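Local coordinates for protein 2,3-dihydroxybenzoate-AMP ligase (Bacillus subtilis, PDB 1MDB) that belongs to the ANL group of AMP-binding enzymes and binds adenosine monophosphate and 2,3-dihydroxy-benzoic acid, at residues V184-L189 with I200-D205; V217-H222 with T340-P345; R270-I275 with L297-V302; P453-A458 with V474-R479. All coordinates share one frame; numbering follows the deposited sequence.

Interaction 1: residues V184-L189 with I200-D205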
loop_
_atom_site.group_PDB
_atom_site.type_symbol
_atom_site.label_atom_id
_atom_site.label_comp_id
_atom_site.label_asym_id
_atom_site.label_seq_id
_atom_site.Cartn_x
_atom_site.Cartn_y
_atom_site.Cartn_z
ATOM N N VAL A 184 12.551 -3.558 -16.200
ATOM C CA VAL A 184 11.360 -3.339 -15.398
ATOM C C VAL A 184 11.089 -4.722 -14.818
ATOM O O VAL A 184 11.173 -5.721 -15.533
ATOM C CB VAL A 184 10.148 -2.919 -16.256
ATOM C CG1 VAL A 184 8.885 -2.961 -15.413
ATOM C CG2 VAL A 184 10.368 -1.512 -16.828
ATOM N N ALA A 185 10.781 -4.788 -13.531
ATOM C CA ALA A 185 10.519 -6.071 -12.884
ATOM C C ALA A 185 9.026 -6.373 -12.762
ATOM O O ALA A 185 8.616 -7.538 -12.725
ATOM C CB ALA A 185 11.162 -6.082 -11.506
ATOM N N PHE A 186 8.215 -5.323 -12.687
ATOM C CA PHE A 186 6.773 -5.493 -12.548
ATOM C C PHE A 186 6.042 -4.161 -12.652
ATOM O O PHE A 186 6.665 -3.099 -12.654
ATOM C CB PHE A 186 6.460 -6.129 -11.189
ATOM C CG PHE A 186 6.869 -5.279 -10.011
ATOM C CD1 PHE A 186 6.191 -4.101 -9.711
ATOM C CD2 PHE A 186 7.938 -5.655 -9.205
ATOM C CE1 PHE A 186 6.571 -3.309 -8.630
ATOM C CE2 PHE A 186 8.326 -4.873 -8.124
ATOM C CZ PHE A 186 7.641 -3.696 -7.836
ATOM N N LEU A 187 4.715 -4.226 -12.707
ATOM C CA LEU A 187 3.909 -3.024 -12.773
ATOM C C LEU A 187 2.996 -2.974 -11.554
ATOM O O LEU A 187 2.220 -3.898 -11.312
ATOM C CB LEU A 187 3.068 -3.003 -14.063
ATOM C CG LEU A 187 3.839 -3.175 -15.379
ATOM C CD1 LEU A 187 2.883 -3.098 -16.559
ATOM C CD2 LEU A 187 4.899 -2.097 -15.488
ATOM N N GLN A 188 3.104 -1.897 -10.784
ATOM C CA GLN A 188 2.278 -1.706 -9.596
ATOM C C GLN A 188 1.092 -0.835 -9.960
ATOM O O GLN A 188 1.020 -0.316 -11.078
ATOM C CB GLN A 188 3.092 -1.042 -8.478
ATOM C CG GLN A 188 3.534 -1.991 -7.380
ATOM C CD GLN A 188 2.375 -2.502 -6.525
ATOM O OE1 GLN A 188 2.582 -3.269 -5.592
ATOM N NE2 GLN A 188 1.154 -2.077 -6.843
ATOM N N LEU A 189 0.157 -0.672 -9.031
ATOM C CA LEU A 189 -1.020 0.162 -9.300
ATOM C C LEU A 189 -0.946 1.451 -8.469
ATOM O O LEU A 189 -0.490 1.416 -7.339
ATOM C CB LEU A 189 -2.303 -0.603 -8.934
ATOM C CG LEU A 189 -2.588 -1.969 -9.575
ATOM C CD1 LEU A 189 -3.960 -2.437 -9.120
ATOM C CD2 LEU A 189 -2.550 -1.882 -11.091
ATOM N N ILE A 200 2.332 1.395 -12.704
ATOM C CA ILE A 200 3.641 1.892 -12.288
ATOM C C ILE A 200 4.802 0.918 -12.525
ATOM O O ILE A 200 4.911 -0.111 -11.857
ATOM C CB ILE A 200 3.592 2.263 -10.791
ATOM C CG1 ILE A 200 2.622 3.431 -10.591
ATOM C CG2 ILE A 200 4.998 2.597 -10.267
ATOM C CD1 ILE A 200 2.168 3.641 -9.151
ATOM N N PRO A 201 5.683 1.232 -13.484
ATOM C CA PRO A 201 6.817 0.347 -13.752
ATOM C C PRO A 201 7.896 0.500 -12.679
ATOM O O PRO A 201 8.288 1.621 -12.360
ATOM C CB PRO A 201 7.328 0.835 -15.107
ATOM C CG PRO A 201 6.156 1.496 -15.723
ATOM C CD PRO A 201 5.556 2.233 -14.552
ATOM N N ARG A 202 8.354 -0.612 -12.111
ATOM C CA ARG A 202 9.437 -0.573 -11.118
ATOM C C ARG A 202 10.509 -1.545 -11.616
ATOM O O ARG A 202 10.190 -2.644 -12.086
ATOM C CB ARG A 202 8.954 -0.996 -9.719
ATOM C CG ARG A 202 7.883 -0.100 -9.079
ATOM C CD ARG A 202 8.291 1.373 -9.027
ATOM N NE ARG A 202 9.383 1.629 -8.091
ATOM C CZ ARG A 202 9.230 1.768 -6.781
ATOM N NH1 ARG A 202 8.018 1.687 -6.242
ATOM N NH2 ARG A 202 10.293 1.972 -6.007
ATOM N N THR A 203 11.771 -1.130 -11.552
ATOM C CA THR A 203 12.876 -1.974 -12.000
ATOM C C THR A 203 13.451 -2.707 -10.785
ATOM O O THR A 203 13.177 -2.333 -9.645
ATOM C CB THR A 203 14.009 -1.134 -12.672
ATOM O OG1 THR A 203 14.627 -0.284 -11.694
ATOM C CG2 THR A 203 13.442 -0.260 -13.806
ATOM N N HIS A 204 14.232 -3.754 -11.039
ATOM C CA HIS A 204 14.846 -4.534 -9.974
ATOM C C HIS A 204 15.720 -3.622 -9.123
ATOM O O HIS A 204 15.618 -3.613 -7.896
ATOM C CB HIS A 204 15.726 -5.657 -10.551
ATOM C CG HIS A 204 14.995 -6.630 -11.428
ATOM N ND1 HIS A 204 14.677 -7.909 -11.020
ATOM C CD2 HIS A 204 14.540 -6.517 -12.697
ATOM C CE1 HIS A 204 14.060 -8.543 -12.001
ATOM N NE2 HIS A 204 13.964 -7.721 -13.031
ATOM N N ASP A 205 16.588 -2.857 -9.777
ATOM C CA ASP A 205 17.485 -1.953 -9.058
ATOM C C ASP A 205 16.790 -0.922 -8.175
ATOM O O ASP A 205 17.115 -0.795 -6.992
ATOM C CB ASP A 205 18.406 -1.203 -10.031
ATOM C CG ASP A 205 19.660 -1.984 -10.367
ATOM O OD1 ASP A 205 20.271 -2.551 -9.433
ATOM O OD2 ASP A 205 20.039 -2.024 -11.557
HETATM O O HOH W 1 12.292 -8.483 -15.391
#
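Ala185 and His204 meet as a methyl group over an aromatic face: Ala185 CB stands 3.6 Å from the centroid of the His204 imidazole, only 12° off the ring normal. At the ring's edge, in its plane, a water links His204 NE2 to Val184 O, while His204 ND1 is bonded to the backbone N of Phe27, so both ends of the buried imidazole are occupied and its rotation is fixed. Phe186 and Arg202 lie alongside each other and point the same way. The Phe186 CG sits between its own backbone N and carbonyl carbon (chi1 63°), and CE1 of the ring comes within 3.5 Å of Arg202 CB, with the ring and guanidinium planes 60° apart. Beyond this apolar stem the arginine bends away to a salt bridge with Asp206, and the phenylalanine ring makes edge-to-face contacts with Phe104 and Tyr207. Leu187 and Pro201 share the other face of the sheet, where Leu187 CD2 leans across to Pro201 CG at 3.8 Å and Val184 CG1 approaches the same proline ring. Backbone bonds bind the strands: Arg202 O takes a short bond from Ala185 N (2.7 Å) and a weak one from Phe186 N. Ala185 and Phe186 thus both face Arg202, a classic beta bulge in an antiparallel hairpin. Farther along, Ile200 N donates to Gln188 O at 2.7 Å. In ANL enzymes the turn of this hairpin is the Gly/Ser/Thr-rich phosphate-binding loop, consistent with the Ile200 side chain lying about 6 Å from the bound AMP.

Interaction 2: residues V217-H222 with T340-P345; sequences VCWLDH and TRLDDP
Leu342 N donates to a water at 2.6 Å, and the same water donates to Val217 O at 2.8 Å, so one molecule bridges the two backbones where no direct hydrogen bond joins them. Beside this bridge the Leu342 side chain lies on the indole of Trp219, the two running past each other in opposite directions. Leu342 CB stands 3.7 Å from the centroid of the six-membered ring, 7° off its normal, while CD1 sits over the same face toward the rim, 3.5 Å from Trp219 CD2, and presses against Cys218 O at 3.2 Å. The tryptophan is brought here by a Schellman motif: helix 204-218 ends, Trp219 takes a positive phi (57°), and its side chain turns toward the facing loop. That loop, between strand 337-339 and helix 346-351, makes a type I beta turn from Arg341 to Asp344. Asp344 OD1 accepts from Arg341 N at 2.8 Å, met from above the carboxylate plane, and also bonds Tyr422 OH, which ties the turn to a more distant part of the chain. Asp343, just before it in the turn, crosses the indole at about a right angle: its OD2 lies at the ring edge, in plane, 3.7 Å from Trp219 CZ2. At the other end of the contact, Val217 CG1, anti to its own backbone N, packs on Arg341 CD at 3.6 Å and lies over one face of the guanidinium, whose NH2 is hydrogen-bonded to Pro356 O. Cys218 points away from the loop, and its side chain touches Gln304 and Gln327 of the central sheet.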
loop_
_atom_site.group_PDB
_atom_site.type_symbol
_atom_site.label_atom_id
_atom_site.label_comp_id
_atom_site.label_asym_id
_atom_site.label_seq_id
_atom_site.Cartn_x
_atom_site.Cartn_y
_atom_site.Cartn_z
ATOM N N VAL A 217 16.065 1.186 7.884
ATOM C CA VAL A 217 15.250 2.107 8.678
ATOM C C VAL A 217 14.309 1.391 9.654
ATOM O O VAL A 217 13.991 1.927 10.708
ATOM C CB VAL A 217 14.385 3.031 7.782
ATOM C CG1 VAL A 217 13.512 3.929 8.649
ATOM C CG2 VAL A 217 15.269 3.875 6.899
ATOM N N CYS A 218 13.872 0.183 9.312
ATOM C CA CYS A 218 12.949 -0.548 10.176
ATOM C C CYS A 218 13.600 -1.627 11.061
ATOM O O CYS A 218 12.913 -2.355 11.774
ATOM C CB CYS A 218 11.825 -1.160 9.322
ATOM S SG CYS A 218 10.797 0.087 8.460
ATOM N N TRP A 219 14.924 -1.720 11.004
ATOM C CA TRP A 219 15.681 -2.673 11.810
ATOM C C TRP A 219 15.292 -4.145 11.621
ATOM O O TRP A 219 15.240 -4.897 12.593
ATOM C CB TRP A 219 15.566 -2.308 13.303
ATOM C CG TRP A 219 16.043 -0.919 13.646
ATOM C CD1 TRP A 219 16.657 -0.032 12.811
ATOM C CD2 TRP A 219 15.915 -0.252 14.912
ATOM N NE1 TRP A 219 16.915 1.147 13.472
ATOM C CE2 TRP A 219 16.469 1.038 14.764
ATOM C CE3 TRP A 219 15.385 -0.622 16.158
ATOM C CZ2 TRP A 219 16.504 1.965 15.814
ATOM C CZ3 TRP A 219 15.422 0.300 17.203
ATOM C CH2 TRP A 219 15.979 1.579 17.021
ATOM N N LEU A 220 15.027 -4.563 10.389
ATOM C CA LEU A 220 14.658 -5.957 10.158
ATOM C C LEU A 220 15.889 -6.864 10.128
ATOM O O LEU A 220 16.947 -6.475 9.624
ATOM C CB LEU A 220 13.909 -6.124 8.830
ATOM C CG LEU A 220 12.572 -5.417 8.601
ATOM C CD1 LEU A 220 11.921 -6.003 7.345
ATOM C CD2 LEU A 220 11.661 -5.598 9.811
ATOM N N ASP A 221 15.750 -8.071 10.667
ATOM C CA ASP A 221 16.847 -9.027 10.649
ATOM C C ASP A 221 16.333 -10.451 10.751
ATOM O O ASP A 221 15.132 -10.697 10.650
ATOM C CB ASP A 221 17.844 -8.756 11.780
ATOM C CG ASP A 221 17.211 -8.816 13.150
ATOM O OD1 ASP A 221 16.234 -9.572 13.337
ATOM O OD2 ASP A 221 17.713 -8.115 14.056
ATOM N N HIS A 222 17.248 -11.389 10.960
ATOM C CA HIS A 222 16.870 -12.792 11.064
ATOM C C HIS A 222 15.792 -13.032 12.116
ATOM O O HIS A 222 15.033 -13.993 12.021
ATOM C CB HIS A 222 18.099 -13.657 11.383
ATOM C CG HIS A 222 18.701 -13.392 12.726
ATOM N ND1 HIS A 222 19.299 -12.193 13.051
ATOM C CD2 HIS A 222 18.813 -14.178 13.823
ATOM C CE1 HIS A 222 19.756 -12.252 14.289
ATOM N NE2 HIS A 222 19.474 -13.446 14.780
ATOM N N THR A 340 8.760 7.336 10.538
ATOM C CA THR A 340 9.215 7.967 11.767
ATOM C C THR A 340 10.282 6.940 12.155
ATOM O O THR A 340 10.111 5.742 11.889
ATOM C CB THR A 340 8.124 8.010 12.857
ATOM O OG1 THR A 340 7.533 6.715 13.006
ATOM C CG2 THR A 340 7.057 9.028 12.499
ATOM N N ARG A 341 11.394 7.380 12.735
ATOM C CA ARG A 341 12.440 6.425 13.096
ATOM C C ARG A 341 12.083 5.681 14.370
ATOM O O ARG A 341 11.418 6.220 15.248
ATOM C CB ARG A 341 13.790 7.133 13.224
ATOM C CG ARG A 341 14.279 7.745 11.907
ATOM C CD ARG A 341 14.341 6.704 10.781
ATOM N NE ARG A 341 14.993 7.205 9.570
ATOM C CZ ARG A 341 14.393 7.904 8.612
ATOM N NH1 ARG A 341 13.099 8.201 8.701
ATOM N NH2 ARG A 341 15.091 8.312 7.559
ATOM N N LEU A 342 12.519 4.428 14.460
ATOM C CA LEU A 342 12.208 3.588 15.611
ATOM C C LEU A 342 12.752 4.078 16.958
ATOM O O LEU A 342 12.248 3.685 18.016
ATOM C CB LEU A 342 12.668 2.151 15.331
ATOM C CG LEU A 342 12.017 1.511 14.095
ATOM C CD1 LEU A 342 12.601 0.119 13.842
ATOM C CD2 LEU A 342 10.507 1.426 14.293
ATOM N N ASP A 343 13.762 4.940 16.925
ATOM C CA ASP A 343 14.336 5.488 18.149
ATOM C C ASP A 343 14.054 6.987 18.250
ATOM O O ASP A 343 14.841 7.740 18.828
ATOM C CB ASP A 343 15.848 5.257 18.192
ATOM C CG ASP A 343 16.549 5.751 16.944
ATOM O OD1 ASP A 343 15.933 6.516 16.170
ATOM O OD2 ASP A 343 17.725 5.376 16.741
ATOM N N ASP A 344 12.935 7.417 17.673
ATOM C CA ASP A 344 12.533 8.820 17.698
ATOM C C ASP A 344 11.725 9.115 18.955
ATOM O O ASP A 344 11.175 8.206 19.577
ATOM C CB ASP A 344 11.671 9.144 16.469
ATOM C CG ASP A 344 12.488 9.603 15.286
ATOM O OD1 ASP A 344 11.922 9.700 14.173
ATOM O OD2 ASP A 344 13.694 9.874 15.467
ATOM N N PRO A 345 11.648 10.396 19.350
ATOM C CA PRO A 345 10.882 10.780 20.540
ATOM C C PRO A 345 9.406 10.464 20.315
ATOM O O PRO A 345 8.932 10.508 19.179
ATOM C CB PRO A 345 11.133 12.285 20.640
ATOM C CG PRO A 345 12.497 12.441 20.035
ATOM C CD PRO A 345 12.425 11.537 18.833
HETATM O O HOH W 2 14.385 3.871 12.712
#

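Interaction 3: residues R270-I275 with L297-V302; sequences REKVTI and LSSLQV
Thr274 O is gripped by two successive backbone donors, Gln301 N at 2.9 Å and Val302 N at 3.1 Å. Both approach from the same face of its carbonyl plane, the first well above the plane and the second only tilted from it. One residue earlier, Ser299 OG donates to Val273 O at 3.0 Å, again from above the plane. The hydroxyl reaches back because it sits between the serine's own backbone N and carbonyl carbon (chi1 58°). The touching parts, 272-275 and 299-302, run the same way, 4° apart, and lead into the parallel pairing of strands 275-278 and 302-306 in the central sheet, with helix 280-292 as the connection of a beta-alpha-beta crossover. Ile275 and Val302 form the first bridge of that pair. A CA-H...O contact runs from Ile275 CA to Val302 O (3.2 Å), and their side chains lie side by side, Ile275 CG1 against Val302 CB at 4.0 Å. Thr274 and Gln301 also run alongside each other, the Thr274 CG2 methyl 3.3 Å from Gln301 NE2, while Thr274 OG1 turns to the backbone N of Val225 in the neighbouring strand. On the buried side, Leu300 CD1 comes loosely to Val273 CG1 at 4.3 Å. At the solvent side Lys272, which leaves helix 261-271 with a positive phi, rests its CB on Ser299 CB at 3.9 Å.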
loop_
_atom_site.group_PDB
_atom_site.type_symbol
_atom_site.label_atom_id
_atom_site.label_comp_id
_atom_site.label_asym_id
_atom_site.label_seq_id
_atom_site.Cartn_x
_atom_site.Cartn_y
_atom_site.Cartn_z
ATOM N N ARG A 270 0.684 -16.915 18.815
ATOM C CA ARG A 270 1.193 -18.229 18.448
ATOM C C ARG A 270 2.549 -18.155 17.754
ATOM O O ARG A 270 3.485 -18.849 18.140
ATOM C CB ARG A 270 0.191 -18.961 17.543
ATOM C CG ARG A 270 0.702 -20.304 17.044
ATOM C CD ARG A 270 -0.328 -21.032 16.196
ATOM N NE ARG A 270 0.248 -22.233 15.593
ATOM C CZ ARG A 270 -0.432 -23.125 14.875
ATOM N NH1 ARG A 270 -1.735 -22.969 14.658
ATOM N NH2 ARG A 270 0.192 -24.179 14.370
ATOM N N GLU A 271 2.660 -17.303 16.740
ATOM C CA GLU A 271 3.910 -17.173 15.994
ATOM C C GLU A 271 4.885 -16.163 16.573
ATOM O O GLU A 271 6.027 -16.056 16.113
ATOM C CB GLU A 271 3.607 -16.788 14.549
ATOM C CG GLU A 271 2.701 -17.765 13.848
ATOM C CD GLU A 271 3.274 -19.172 13.850
ATOM O OE1 GLU A 271 4.515 -19.315 13.768
ATOM O OE2 GLU A 271 2.483 -20.132 13.922
ATOM N N LYS A 272 4.435 -15.412 17.570
ATOM C CA LYS A 272 5.279 -14.394 18.194
ATOM C C LYS A 272 5.772 -13.349 17.197
ATOM O O LYS A 272 6.969 -13.118 17.043
ATOM C CB LYS A 272 6.460 -15.051 18.919
ATOM C CG LYS A 272 6.090 -15.478 20.327
ATOM C CD LYS A 272 7.067 -16.463 20.916
ATOM C CE LYS A 272 6.581 -16.881 22.292
ATOM N NZ LYS A 272 5.116 -17.191 22.274
ATOM N N VAL A 273 4.820 -12.718 16.522
ATOM C CA VAL A 273 5.113 -11.677 15.551
ATOM C C VAL A 273 5.772 -10.468 16.225
ATOM O O VAL A 273 5.324 -10.012 17.276
ATOM C CB VAL A 273 3.820 -11.204 14.864
ATOM C CG1 VAL A 273 4.151 -10.173 13.798
ATOM C CG2 VAL A 273 3.078 -12.393 14.266
ATOM N N THR A 274 6.831 -9.954 15.608
ATOM C CA THR A 274 7.557 -8.798 16.126
ATOM C C THR A 274 7.163 -7.492 15.432
ATOM O O THR A 274 7.505 -6.403 15.903
ATOM C CB THR A 274 9.069 -8.968 15.945
ATOM O OG1 THR A 274 9.378 -9.045 14.547
ATOM C CG2 THR A 274 9.551 -10.227 16.662
ATOM N N ILE A 275 6.453 -7.599 14.313
ATOM C CA ILE A 275 6.043 -6.405 13.569
ATOM C C ILE A 275 4.913 -6.662 12.573
ATOM O O ILE A 275 4.881 -7.710 11.924
ATOM C CB ILE A 275 7.237 -5.812 12.785
ATOM C CG1 ILE A 275 6.772 -4.610 11.952
ATOM C CG2 ILE A 275 7.857 -6.891 11.898
ATOM C CD1 ILE A 275 7.865 -3.975 11.090
ATOM N N LEU A 297 -0.278 -10.187 22.843
ATOM C CA LEU A 297 0.395 -9.516 21.737
ATOM C C LEU A 297 1.731 -8.963 22.184
ATOM O O LEU A 297 2.330 -8.130 21.504
ATOM C CB LEU A 297 -0.477 -8.373 21.224
ATOM C CG LEU A 297 -1.960 -8.703 21.032
ATOM C CD1 LEU A 297 -2.674 -7.494 20.446
ATOM C CD2 LEU A 297 -2.113 -9.917 20.118
ATOM N N SER A 298 2.185 -9.443 23.336
ATOM C CA SER A 298 3.441 -9.026 23.953
ATOM C C SER A 298 4.706 -9.106 23.094
ATOM O O SER A 298 5.637 -8.329 23.292
ATOM C CB SER A 298 3.657 -9.833 25.240
ATOM O OG SER A 298 4.992 -9.728 25.687
ATOM N N SER A 299 4.760 -10.045 22.160
ATOM C CA SER A 299 5.942 -10.182 21.307
ATOM C C SER A 299 6.073 -9.024 20.318
ATOM O O SER A 299 7.131 -8.807 19.719
ATOM C CB SER A 299 5.874 -11.494 20.533
ATOM O OG SER A 299 4.691 -11.556 19.748
ATOM N N LEU A 300 4.992 -8.274 20.148
ATOM C CA LEU A 300 4.995 -7.155 19.216
ATOM C C LEU A 300 5.996 -6.068 19.624
ATOM O O LEU A 300 5.959 -5.564 20.750
ATOM C CB LEU A 300 3.580 -6.580 19.126
ATOM C CG LEU A 300 3.085 -6.061 17.777
ATOM C CD1 LEU A 300 3.317 -7.103 16.693
ATOM C CD2 LEU A 300 1.612 -5.725 17.892
ATOM N N GLN A 301 6.896 -5.718 18.706
ATOM C CA GLN A 301 7.903 -4.688 18.949
ATOM C C GLN A 301 7.627 -3.401 18.166
ATOM O O GLN A 301 7.949 -2.304 18.623
ATOM C CB GLN A 301 9.287 -5.211 18.557
ATOM C CG GLN A 301 9.857 -6.269 19.490
ATOM C CD GLN A 301 11.057 -6.965 18.889
ATOM O OE1 GLN A 301 11.987 -6.316 18.417
ATOM N NE2 GLN A 301 11.045 -8.291 18.899
ATOM N N VAL A 302 7.036 -3.544 16.982
ATOM C CA VAL A 302 6.735 -2.405 16.120
ATOM C C VAL A 302 5.397 -2.565 15.414
ATOM O O VAL A 302 5.125 -3.596 14.800
ATOM C CB VAL A 302 7.818 -2.225 15.030
ATOM C CG1 VAL A 302 7.420 -1.110 14.069
ATOM C CG2 VAL A 302 9.159 -1.921 15.677
#

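Interaction 4: residues P453-A458 with V474-R479; sequences PAVHDA and VFIIPR
Ala458 CB and Ile476 CD1 meet at 3.4 Å, closer than usual for two carbons, at the apolar centre of this antiparallel hairpin. The two branches of Ile476 serve different partners: CD1 reaches Ala458, while CG2, anti to its own backbone N, touches Val455 CG2 at 3.8 Å as the two side chains cross at about a right angle. Val474 CG2 adds a looser contact to Ala458 CB. Asp457 and Ile477 share the other face of the sheet, and His456, at the bulge, lies alongside Ile477, pointing the same way. Here the register slips: His456 N bonds Ile477 O at 2.8 Å and Ile477 N bonds Asp457 O at 3.0 Å, almost straight at 175°, so His456 and Asp457 both oppose Ile477 in a classic beta bulge. Asp457 OD1 accepts from the N of the next residue, Ala458, at 2.7 Å, from above the carboxylate plane. Polar contacts gather round Arg479. Its N donates to Ala454 O at 2.9 Å from well above the carbonyl plane, and its side chain, extended at first and then bent at chi3 (-61°), folds over residues 453-456. The guanidinium lays one face on His456 CA, has Pro453 O in plane at its edge, and sends a weak NH2 bond to Val455 O; NH1 forms a salt bridge with Asp288. Strand 505-508 extends the sheet beyond 469-478, and Leu449 of helix 442-449 covers Ile476 and Ala458. On the bulged side, His456, Asp457 and Arg479 meet helix 280-292 of the AMP-binding core.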
loop_
_atom_site.group_PDB
_atom_site.type_symbol
_atom_site.label_atom_id
_atom_site.label_comp_id
_atom_site.label_asym_id
_atom_site.label_seq_id
_atom_site.Cartn_x
_atom_site.Cartn_y
_atom_site.Cartn_z
ATOM N N PRO A 453 -15.660 10.350 23.461
ATOM C CA PRO A 453 -15.906 8.991 23.963
ATOM C C PRO A 453 -16.895 8.132 23.172
ATOM O O PRO A 453 -16.917 6.917 23.331
ATOM C CB PRO A 453 -16.386 9.238 25.394
ATOM C CG PRO A 453 -15.654 10.470 25.776
ATOM C CD PRO A 453 -15.817 11.333 24.547
ATOM N N ALA A 454 -17.710 8.742 22.322
ATOM C CA ALA A 454 -18.679 7.961 21.555
ATOM C C ALA A 454 -18.302 7.818 20.084
ATOM O O ALA A 454 -19.101 7.362 19.271
ATOM C CB ALA A 454 -20.060 8.584 21.675
ATOM N N VAL A 455 -17.074 8.193 19.746
ATOM C CA VAL A 455 -16.621 8.114 18.367
ATOM C C VAL A 455 -15.559 7.039 18.168
ATOM O O VAL A 455 -14.503 7.067 18.802
ATOM C CB VAL A 455 -16.076 9.491 17.897
ATOM C CG1 VAL A 455 -15.364 9.367 16.550
ATOM C CG2 VAL A 455 -17.225 10.481 17.795
ATOM N N HIS A 456 -15.858 6.081 17.296
ATOM C CA HIS A 456 -14.919 5.011 16.985
ATOM C C HIS A 456 -13.975 5.536 15.909
ATOM O O HIS A 456 -12.764 5.336 15.983
ATOM C CB HIS A 456 -15.660 3.761 16.486
ATOM C CG HIS A 456 -14.754 2.722 15.897
ATOM N ND1 HIS A 456 -14.471 2.659 14.548
ATOM C CD2 HIS A 456 -14.012 1.751 16.480
ATOM C CE1 HIS A 456 -13.594 1.695 14.327
ATOM N NE2 HIS A 456 -13.298 1.130 15.483
ATOM N N ASP A 457 -14.537 6.209 14.906
ATOM C CA ASP A 457 -13.735 6.793 13.838
ATOM C C ASP A 457 -14.533 7.888 13.156
ATOM O O ASP A 457 -15.760 7.955 13.297
ATOM C CB ASP A 457 -13.322 5.741 12.809
ATOM C CG ASP A 457 -12.071 6.143 12.053
ATOM O OD1 ASP A 457 -11.571 7.268 12.299
ATOM O OD2 ASP A 457 -11.583 5.344 11.222
ATOM N N ALA A 458 -13.844 8.733 12.396
ATOM C CA ALA A 458 -14.506 9.846 11.724
ATOM C C ALA A 458 -13.863 10.199 10.397
ATOM O O ALA A 458 -12.644 10.233 10.285
ATOM C CB ALA A 458 -14.499 11.081 12.643
ATOM N N VAL A 474 -19.446 15.166 8.115
ATOM C CA VAL A 474 -18.550 14.201 8.749
ATOM C C VAL A 474 -19.272 12.887 9.005
ATOM O O VAL A 474 -20.335 12.860 9.631
ATOM C CB VAL A 474 -17.974 14.710 10.107
ATOM C CG1 VAL A 474 -19.093 14.975 11.119
ATOM C CG2 VAL A 474 -17.023 13.675 10.665
ATOM N N PHE A 475 -18.715 11.792 8.504
ATOM C CA PHE A 475 -19.323 10.491 8.747
ATOM C C PHE A 475 -18.697 9.959 10.030
ATOM O O PHE A 475 -17.483 9.913 10.169
ATOM C CB PHE A 475 -19.063 9.539 7.576
ATOM C CG PHE A 475 -19.853 9.871 6.346
ATOM C CD1 PHE A 475 -19.499 10.953 5.544
ATOM C CD2 PHE A 475 -20.971 9.109 5.995
ATOM C CE1 PHE A 475 -20.246 11.279 4.408
ATOM C CE2 PHE A 475 -21.727 9.424 4.859
ATOM C CZ PHE A 475 -21.366 10.509 4.068
ATOM N N ILE A 476 -19.537 9.587 10.981
ATOM C CA ILE A 476 -19.065 9.078 12.258
ATOM C C ILE A 476 -19.480 7.619 12.461
ATOM O O ILE A 476 -20.611 7.234 12.150
ATOM C CB ILE A 476 -19.664 9.896 13.427
ATOM C CG1 ILE A 476 -19.240 11.368 13.324
ATOM C CG2 ILE A 476 -19.252 9.286 14.752
ATOM C CD1 ILE A 476 -17.752 11.611 13.537
ATOM N N ILE A 477 -18.554 6.810 12.959
ATOM C CA ILE A 477 -18.847 5.422 13.279
ATOM C C ILE A 477 -18.949 5.459 14.798
ATOM O O ILE A 477 -17.953 5.680 15.491
ATOM C CB ILE A 477 -17.714 4.470 12.852
ATOM C CG1 ILE A 477 -17.657 4.378 11.321
ATOM C CG2 ILE A 477 -17.951 3.092 13.451
ATOM C CD1 ILE A 477 -16.474 3.576 10.784
ATOM N N PRO A 478 -20.168 5.276 15.334
ATOM C CA PRO A 478 -20.448 5.290 16.772
ATOM C C PRO A 478 -19.734 4.202 17.552
ATOM O O PRO A 478 -19.662 3.058 17.112
ATOM C CB PRO A 478 -21.966 5.110 16.833
ATOM C CG PRO A 478 -22.441 5.588 15.506
ATOM C CD PRO A 478 -21.406 5.036 14.575
ATOM N N ARG A 479 -19.198 4.561 18.710
ATOM C CA ARG A 479 -18.533 3.585 19.559
ATOM C C ARG A 479 -19.641 3.090 20.475
ATOM O O ARG A 479 -19.625 3.340 21.680
ATOM C CB ARG A 479 -17.429 4.246 20.379
ATOM C CG ARG A 479 -16.750 3.313 21.357
ATOM C CD ARG A 479 -15.653 4.036 22.111
ATOM N NE ARG A 479 -14.615 4.533 21.215
ATOM C CZ ARG A 479 -13.885 3.758 20.420
ATOM N NH1 ARG A 479 -14.081 2.444 20.408
ATOM N NH2 ARG A 479 -12.958 4.294 19.639
#

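Overall arrangement
The four contacts follow the chain from the hairpin of interaction 1 to the C-terminal domain. Interaction 1 comes first, and helix 204-218 carries the chain from it to interaction 2, whose centre is about 26 Å away. Interaction 3 falls between the two halves of interaction 2 in sequence, and the two touch in space: their centres are about 15 Å apart, and Leu342 packs on Val302, at the start of strand 302-306 inside the central sheet. Interaction 4 lies alone in the C-terminal domain, about 39 Å between centres from interaction 1 and about 29 Å from interaction 3. Helix 280-292 belongs to the core crossover of interaction 3 and also packs against the C-terminal hairpin.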